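Local coordinates for protein putative arylalkylamine N-Acetyltransferase 7 (Aedes aegypti, PDB 4FD7) that probably transfers an acetyl group from acetyl-CoA to the amine of an arylalkylamine or similar substrate, as a member of the GNAT acetyltransferase family, at residues Y131-Y142 against F202-Y210. Residues are numbered along the deposited sequence; the frame is centred on the assembly and turned at random.
Sequences YVSHQANIFDRY and FQEDFTITY
Q203 meets R141 and Y142 through its amide. Its OE1 takes a weak hydrogen bond from R141 NH2 at 2.9 Å, bent to 117°, and Y142 OH lies against CD. D205 OD1 forms a salt bridge with the end of R141, accepting from both NH1 (3.0 Å) and NH2 (3.2 Å). NH2 comes in on the anti lone pair, NH1 from above the carboxylate plane. R141 NH1 also donates to A136 O at 3.0 Å, linking helix 138-142 to the last turn of helix 120-136. S234 OG of strand 229-236 is hydrogen-bonded to both D205 OD1 and Y142 OH. I138 CD1 touches D205 OD2. D205 and F206 form a classic beta bulge opposite Y232. F206 has CG anti to its backbone N (chi1 -176°), which turns the ring against Q135 and V132. Q135 CB sits over the centre of the F206 ring in a CH-pi contact, 3.6 Å from the centroid. V132 CG1 meets the ring edge. I208 CG2 packs on V132 CG2 at 4.1 Å, and its CD1 reaches the Y131 ring edge. Strand 203-209 edges the C-terminal antiparallel sheet of the GNAT fold, paired with 229-236. Segment 131-136 runs at 128° to it, and L213 of helix 210-216 touches Y131, V132 and I208.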
ATOM      1  N   TYR A 131       4.689  14.073   4.850  1.00 14.84           N
ATOM      2  CA  TYR A 131       5.984  14.738   4.933  1.00 15.06           C
ATOM      3  C   TYR A 131       7.018  13.980   4.076  1.00 15.80           C
ATOM      4  O   TYR A 131       7.765  14.570   3.266  1.00 14.76           O
ATOM      5  CB  TYR A 131       6.467  14.837   6.390  1.00 15.41           C
ATOM      6  CG  TYR A 131       7.885  15.352   6.492  1.00 15.56           C
ATOM      7  CD1 TYR A 131       8.150  16.714   6.443  1.00 16.54           C
ATOM      8  CD2 TYR A 131       8.963  14.472   6.601  1.00 15.94           C
ATOM      9  CE1 TYR A 131       9.460  17.191   6.514  1.00 18.77           C
ATOM     10  CE2 TYR A 131      10.259  14.932   6.667  1.00 17.70           C
ATOM     11  CZ  TYR A 131      10.505  16.292   6.621  1.00 19.96           C
ATOM     12  OH  TYR A 131      11.806  16.745   6.697  1.00 21.01           O
ATOM     13  N   VAL A 132       7.048  12.666   4.247  1.00 14.55           N
ATOM     14  CA  VAL A 132       8.020  11.858   3.512  1.00 14.48           C
ATOM     15  C   VAL A 132       7.791  11.949   1.993  1.00 16.33           C
ATOM     16  O   VAL A 132       8.744  12.028   1.189  1.00 14.56           O
ATOM     17  CB  VAL A 132       7.962  10.419   3.995  1.00 14.90           C
ATOM     18  CG1 VAL A 132       8.834   9.515   3.142  1.00 14.91           C
ATOM     19  CG2 VAL A 132       8.405  10.363   5.466  1.00 15.76           C
ATOM     20  N   SER A 133       6.516  11.959   1.613  1.00 13.21           N
ATOM     21  CA  SER A 133       6.113  12.073   0.211  1.00 14.97           C
ATOM     22  C   SER A 133       6.546  13.412  -0.355  1.00 15.55           C
ATOM     23  O   SER A 133       6.970  13.506  -1.513  1.00 14.17           O
ATOM     24  CB  SER A 133       4.593  11.964   0.094  1.00 16.19           C
ATOM     25  OG  SER A 133       4.176  12.076  -1.261  1.00 17.61           O
ATOM     26  N   HIS A 134       6.408  14.457   0.452  1.00 14.44           N
ATOM     27  CA  HIS A 134       6.735  15.793  -0.030  1.00 16.26           C
ATOM     28  C   HIS A 134       8.248  15.921  -0.229  1.00 15.98           C
ATOM     29  O   HIS A 134       8.696  16.474  -1.245  1.00 15.60           O
ATOM     30  CB  HIS A 134       6.168  16.868   0.894  1.00 16.12           C
ATOM     31  CG  HIS A 134       6.224  18.249   0.320  1.00 20.23           C
ATOM     32  ND1 HIS A 134       7.217  19.150   0.643  1.00 24.22           N
ATOM     33  CD2 HIS A 134       5.423  18.878  -0.572  1.00 24.01           C
ATOM     34  CE1 HIS A 134       7.025  20.274  -0.023  1.00 20.60           C
ATOM     35  NE2 HIS A 134       5.943  20.136  -0.767  1.00 25.94           N
ATOM     36  N   GLN A 135       9.024  15.385   0.712  1.00 16.18           N
ATOM     37  CA  GLN A 135      10.476  15.311   0.540  1.00 16.30           C
ATOM     38  C   GLN A 135      10.868  14.494  -0.693  1.00 15.74           C
ATOM     39  O   GLN A 135      11.867  14.813  -1.347  1.00 15.76           O
ATOM     40  CB  GLN A 135      11.157  14.742   1.789  1.00 16.72           C
ATOM     41  CG  GLN A 135      10.993  15.624   3.003  1.00 18.60           C
ATOM     42  CD  GLN A 135      11.647  16.981   2.819  1.00 21.28           C
ATOM     43  OE1 GLN A 135      10.971  18.003   2.790  1.00 23.03           O
ATOM     44  NE2 GLN A 135      12.977  16.993   2.701  1.00 24.61           N
ATOM     45  N   ALA A 136      10.082  13.465  -1.016  1.00 13.37           N
ATOM     46  CA  ALA A 136      10.339  12.645  -2.203  1.00 15.14           C
ATOM     47  C   ALA A 136      10.203  13.428  -3.521  1.00 16.74           C
ATOM     48  O   ALA A 136      10.884  13.115  -4.510  1.00 14.23           O
ATOM     49  CB  ALA A 136       9.440  11.411  -2.217  1.00 15.58           C
ATOM     50  N   ASN A 137       9.300  14.408  -3.546  1.00 13.09           N
ATOM     51  CA  ASN A 137       9.245  15.368  -4.647  1.00 15.52           C
ATOM     52  C   ASN A 137       9.015  14.682  -6.009  1.00 17.03           C
ATOM     53  O   ASN A 137       9.595  15.063  -7.031  1.00 13.55           O
ATOM     54  CB  ASN A 137      10.547  16.175  -4.642  1.00 17.07           C
ATOM     55  CG  ASN A 137      10.506  17.399  -5.535  1.00 19.80           C
ATOM     56  OD1 ASN A 137       9.434  17.917  -5.889  1.00 21.02           O
ATOM     57  ND2 ASN A 137      11.692  17.885  -5.893  1.00 17.60           N
ATOM     58  N   ILE A 138       8.130  13.686  -6.008  1.00 16.68           N
ATOM     59  CA  ILE A 138       7.914  12.802  -7.161  1.00 15.54           C
ATOM     60  C   ILE A 138       7.535  13.522  -8.474  1.00 15.53           C
ATOM     61  O   ILE A 138       8.097  13.223  -9.545  1.00 14.77           O
ATOM     62  CB  ILE A 138       6.866  11.714  -6.813  1.00 16.23           C
ATOM     63  CG1 ILE A 138       7.361  10.849  -5.642  1.00 15.31           C
ATOM     64  CG2 ILE A 138       6.578  10.840  -8.017  1.00 14.61           C
ATOM     65  CD1 ILE A 138       8.617  10.007  -5.982  1.00 14.41           C
ATOM     66  N   PHE A 139       6.620  14.484  -8.395  1.00 15.64           N
ATOM     67  CA  PHE A 139       6.083  15.109  -9.610  1.00 14.77           C
ATOM     68  C   PHE A 139       7.140  15.895 -10.350  1.00 14.70           C
ATOM     69  O   PHE A 139       7.295  15.743 -11.551  1.00 14.97           O
ATOM     70  CB  PHE A 139       4.901  16.033  -9.301  1.00 16.73           C
ATOM     71  CG  PHE A 139       3.758  15.336  -8.631  1.00 18.07           C
ATOM     72  CD1 PHE A 139       2.924  14.487  -9.351  1.00 14.98           C
ATOM     73  CD2 PHE A 139       3.527  15.514  -7.275  1.00 18.45           C
ATOM     74  CE1 PHE A 139       1.863  13.840  -8.727  1.00 17.23           C
ATOM     75  CE2 PHE A 139       2.463  14.864  -6.649  1.00 17.23           C
ATOM     76  CZ  PHE A 139       1.643  14.022  -7.380  1.00 17.53           C
ATOM     77  N   ASP A 140       7.887  16.722  -9.625  1.00 15.57           N
ATOM     78  CA  ASP A 140       8.951  17.496 -10.258  1.00 16.94           C
ATOM     79  C   ASP A 140      10.155  16.643 -10.654  1.00 15.68           C
ATOM     80  O   ASP A 140      10.768  16.881 -11.683  1.00 16.56           O
ATOM     81  CB  ASP A 140       9.395  18.646  -9.357  1.00 18.87           C
ATOM     82  CG  ASP A 140       8.369  19.762  -9.288  1.00 20.40           C
ATOM     83  OD1 ASP A 140       7.555  19.889 -10.224  1.00 19.65           O
ATOM     84  OD2 ASP A 140       8.390  20.527  -8.300  1.00 22.04           O
ATOM     85  N   ARG A 141      10.497  15.658  -9.831  1.00 15.86           N
ATOM     86  CA  ARG A 141      11.631  14.791 -10.131  1.00 15.47           C
ATOM     87  C   ARG A 141      11.423  13.993 -11.407  1.00 16.28           C
ATOM     88  O   ARG A 141      12.365  13.787 -12.176  1.00 16.19           O
ATOM     89  CB  ARG A 141      11.913  13.844  -8.969  1.00 16.11           C
ATOM     90  CG  ARG A 141      12.882  14.438  -7.962  1.00 17.90           C
ATOM     91  CD  ARG A 141      13.199  13.474  -6.842  1.00 18.95           C
ATOM     92  NE  ARG A 141      13.710  12.191  -7.326  1.00 19.84           N
ATOM     93  CZ  ARG A 141      13.190  11.015  -6.987  1.00 20.54           C
ATOM     94  NH1 ARG A 141      12.141  10.964  -6.168  1.00 19.59           N
ATOM     95  NH2 ARG A 141      13.709   9.884  -7.466  1.00 17.74           N
ATOM     96  N   TYR A 142      10.199  13.533 -11.630  1.00 13.62           N
ATOM     97  CA  TYR A 142       9.930  12.757 -12.837  1.00 17.23           C
ATOM     98  C   TYR A 142       9.194  13.531 -13.935  1.00 16.51           C
ATOM     99  O   TYR A 142       8.962  12.987 -15.020  1.00 15.57           O
ATOM    100  CB  TYR A 142       9.138  11.505 -12.483  1.00 14.87           C
ATOM    101  CG  TYR A 142       9.938  10.432 -11.780  1.00 15.75           C
ATOM    102  CD1 TYR A 142       9.843  10.243 -10.409  1.00 16.09           C
ATOM    103  CD2 TYR A 142      10.757   9.574 -12.502  1.00 16.16           C
ATOM    104  CE1 TYR A 142      10.557   9.223  -9.774  1.00 16.66           C
ATOM    105  CE2 TYR A 142      11.473   8.571 -11.879  1.00 15.36           C
ATOM    106  CZ  TYR A 142      11.377   8.394 -10.523  1.00 18.42           C
ATOM    107  OH  TYR A 142      12.107   7.371  -9.931  1.00 16.52           O
ATOM    108  N   PHE A 202      11.662  -1.056  -7.467  1.00 18.67           N
ATOM    109  CA  PHE A 202      11.497   0.298  -6.936  1.00 16.64           C
ATOM    110  C   PHE A 202      12.859   0.842  -6.504  1.00 17.46           C
ATOM    111  O   PHE A 202      13.702   0.090  -6.008  1.00 19.37           O
ATOM    112  CB  PHE A 202      10.574   0.320  -5.711  1.00 15.59           C
ATOM    113  CG  PHE A 202       9.108   0.259  -6.031  1.00 13.89           C
ATOM    114  CD1 PHE A 202       8.494  -0.956  -6.324  1.00 16.14           C
ATOM    115  CD2 PHE A 202       8.327   1.407  -5.986  1.00 13.37           C
ATOM    116  CE1 PHE A 202       7.126  -1.021  -6.593  1.00 15.64           C
ATOM    117  CE2 PHE A 202       6.951   1.351  -6.270  1.00 14.78           C
ATOM    118  CZ  PHE A 202       6.351   0.132  -6.565  1.00 14.75           C
ATOM    119  N   GLN A 203      13.055   2.147  -6.674  1.00 15.92           N
ATOM    120  CA  GLN A 203      14.269   2.821  -6.229  1.00 17.02           C
ATOM    121  C   GLN A 203      13.972   3.723  -5.036  1.00 17.79           C
ATOM    122  O   GLN A 203      12.881   4.283  -4.928  1.00 15.85           O
ATOM    123  CB  GLN A 203      14.836   3.697  -7.346  1.00 18.44           C
ATOM    124  CG  GLN A 203      13.907   4.842  -7.733  1.00 18.72           C
ATOM    125  CD  GLN A 203      14.639   6.073  -8.220  1.00 21.28           C
ATOM    126  OE1 GLN A 203      14.593   7.126  -7.579  1.00 23.41           O
ATOM    127  NE2 GLN A 203      15.300   5.959  -9.370  1.00 22.31           N
ATOM    128  N   GLU A 204      14.954   3.901  -4.162  1.00 17.83           N
ATOM    129  CA  GLU A 204      14.781   4.758  -2.994  1.00 19.08           C
ATOM    130  C   GLU A 204      14.816   6.233  -3.386  1.00 18.72           C
ATOM    131  O   GLU A 204      15.811   6.692  -3.963  1.00 20.85           O
ATOM    132  CB  GLU A 204      15.869   4.457  -1.953  1.00 18.71           C
ATOM    133  CG  GLU A 204      15.898   2.987  -1.555  1.00 23.72           C
ATOM    134  CD  GLU A 204      16.687   2.701  -0.286  1.00 28.72           C
ATOM    135  OE1 GLU A 204      17.248   3.655   0.310  1.00 29.44           O
ATOM    136  OE2 GLU A 204      16.723   1.507   0.110  1.00 27.29           O
ATOM    137  N   ASP A 205      13.734   6.961  -3.094  1.00 17.39           N
ATOM    138  CA  ASP A 205      13.664   8.397  -3.372  1.00 16.65           C
ATOM    139  C   ASP A 205      14.148   9.137  -2.148  1.00 18.44           C
ATOM    140  O   ASP A 205      14.946  10.085  -2.224  1.00 16.93           O
ATOM    141  CB  ASP A 205      12.230   8.866  -3.609  1.00 17.76           C
ATOM    142  CG  ASP A 205      11.463   7.997  -4.573  1.00 18.54           C
ATOM    143  OD1 ASP A 205      11.788   8.000  -5.778  1.00 16.83           O
ATOM    144  OD2 ASP A 205      10.489   7.351  -4.118  1.00 16.98           O
ATOM    145  N   PHE A 206      13.620   8.720  -1.005  1.00 17.28           N
ATOM    146  CA  PHE A 206      13.937   9.448   0.215  1.00 17.17           C
ATOM    147  C   PHE A 206      13.880   8.481   1.362  1.00 17.91           C
ATOM    148  O   PHE A 206      13.013   7.612   1.395  1.00 17.82           O
ATOM    149  CB  PHE A 206      12.937  10.587   0.428  1.00 16.05           C
ATOM    150  CG  PHE A 206      13.240  11.452   1.624  1.00 17.24           C
ATOM    151  CD1 PHE A 206      14.256  12.385   1.577  1.00 18.00           C
ATOM    152  CD2 PHE A 206      12.514  11.324   2.797  1.00 17.05           C
ATOM    153  CE1 PHE A 206      14.539  13.188   2.684  1.00 22.00           C
ATOM    154  CE2 PHE A 206      12.791  12.122   3.896  1.00 17.75           C
ATOM    155  CZ  PHE A 206      13.809  13.057   3.837  1.00 18.42           C
ATOM    156  N   THR A 207      14.811   8.615   2.298  1.00 16.03           N
ATOM    157  CA  THR A 207      14.801   7.716   3.429  1.00 17.45           C
ATOM    158  C   THR A 207      15.085   8.482   4.710  1.00 19.28           C
ATOM    159  O   THR A 207      15.879   9.438   4.718  1.00 19.57           O
ATOM    160  CB  THR A 207      15.761   6.512   3.218  1.00 18.88           C
ATOM    161  OG1 THR A 207      15.661   5.626   4.338  1.00 23.18           O
ATOM    162  CG2 THR A 207      17.194   6.971   3.059  1.00 22.84           C
ATOM    163  N   ILE A 208      14.411   8.080   5.787  1.00 17.08           N
ATOM    164  CA  ILE A 208      14.549   8.813   7.044  1.00 18.35           C
ATOM    165  C   ILE A 208      14.063   7.936   8.201  1.00 17.33           C
ATOM    166  O   ILE A 208      13.066   7.251   8.057  1.00 17.17           O
ATOM    167  CB  ILE A 208      13.776  10.168   6.988  1.00 17.25           C
ATOM    168  CG1 ILE A 208      14.077  11.013   8.236  1.00 17.45           C
ATOM    169  CG2 ILE A 208      12.261   9.957   6.784  1.00 17.45           C
ATOM    170  CD1 ILE A 208      13.291  12.328   8.323  1.00 18.22           C
ATOM    171  N   THR A 209      14.766   7.920   9.331  1.00 17.02           N
ATOM    172  CA  THR A 209      14.331   7.055  10.429  1.00 17.73           C
ATOM    173  C   THR A 209      13.142   7.669  11.153  1.00 16.93           C
ATOM    174  O   THR A 209      12.888   8.867  11.044  1.00 17.18           O
ATOM    175  CB  THR A 209      15.445   6.776  11.469  1.00 17.25           C
ATOM    176  OG1 THR A 209      15.888   8.009  12.052  1.00 13.88           O
ATOM    177  CG2 THR A 209      16.625   6.065  10.826  1.00 19.74           C
ATOM    178  N   TYR A 210      12.400   6.841  11.876  1.00 14.55           N
ATOM    179  CA  TYR A 210      11.338   7.356  12.727  1.00 16.25           C
ATOM    180  C   TYR A 210      11.896   8.246  13.854  1.00 15.90           C
ATOM    181  O   TYR A 210      11.269   9.244  14.238  1.00 15.71           O
ATOM    182  CB  TYR A 210      10.454   6.214  13.226  1.00 15.96           C
ATOM    183  CG  TYR A 210       9.735   5.545  12.065  1.00 15.30           C
ATOM    184  CD1 TYR A 210       8.665   6.166  11.436  1.00 15.18           C
ATOM    185  CD2 TYR A 210      10.164   4.319  11.568  1.00 16.82           C
ATOM    186  CE1 TYR A 210       8.017   5.566  10.352  1.00 15.70           C
ATOM    187  CE2 TYR A 210       9.530   3.718  10.501  1.00 16.52           C
ATOM    188  CZ  TYR A 210       8.455   4.344   9.899  1.00 17.37           C
ATOM    189  OH  TYR A 210       7.832   3.742   8.831  1.00 17.80           O
TER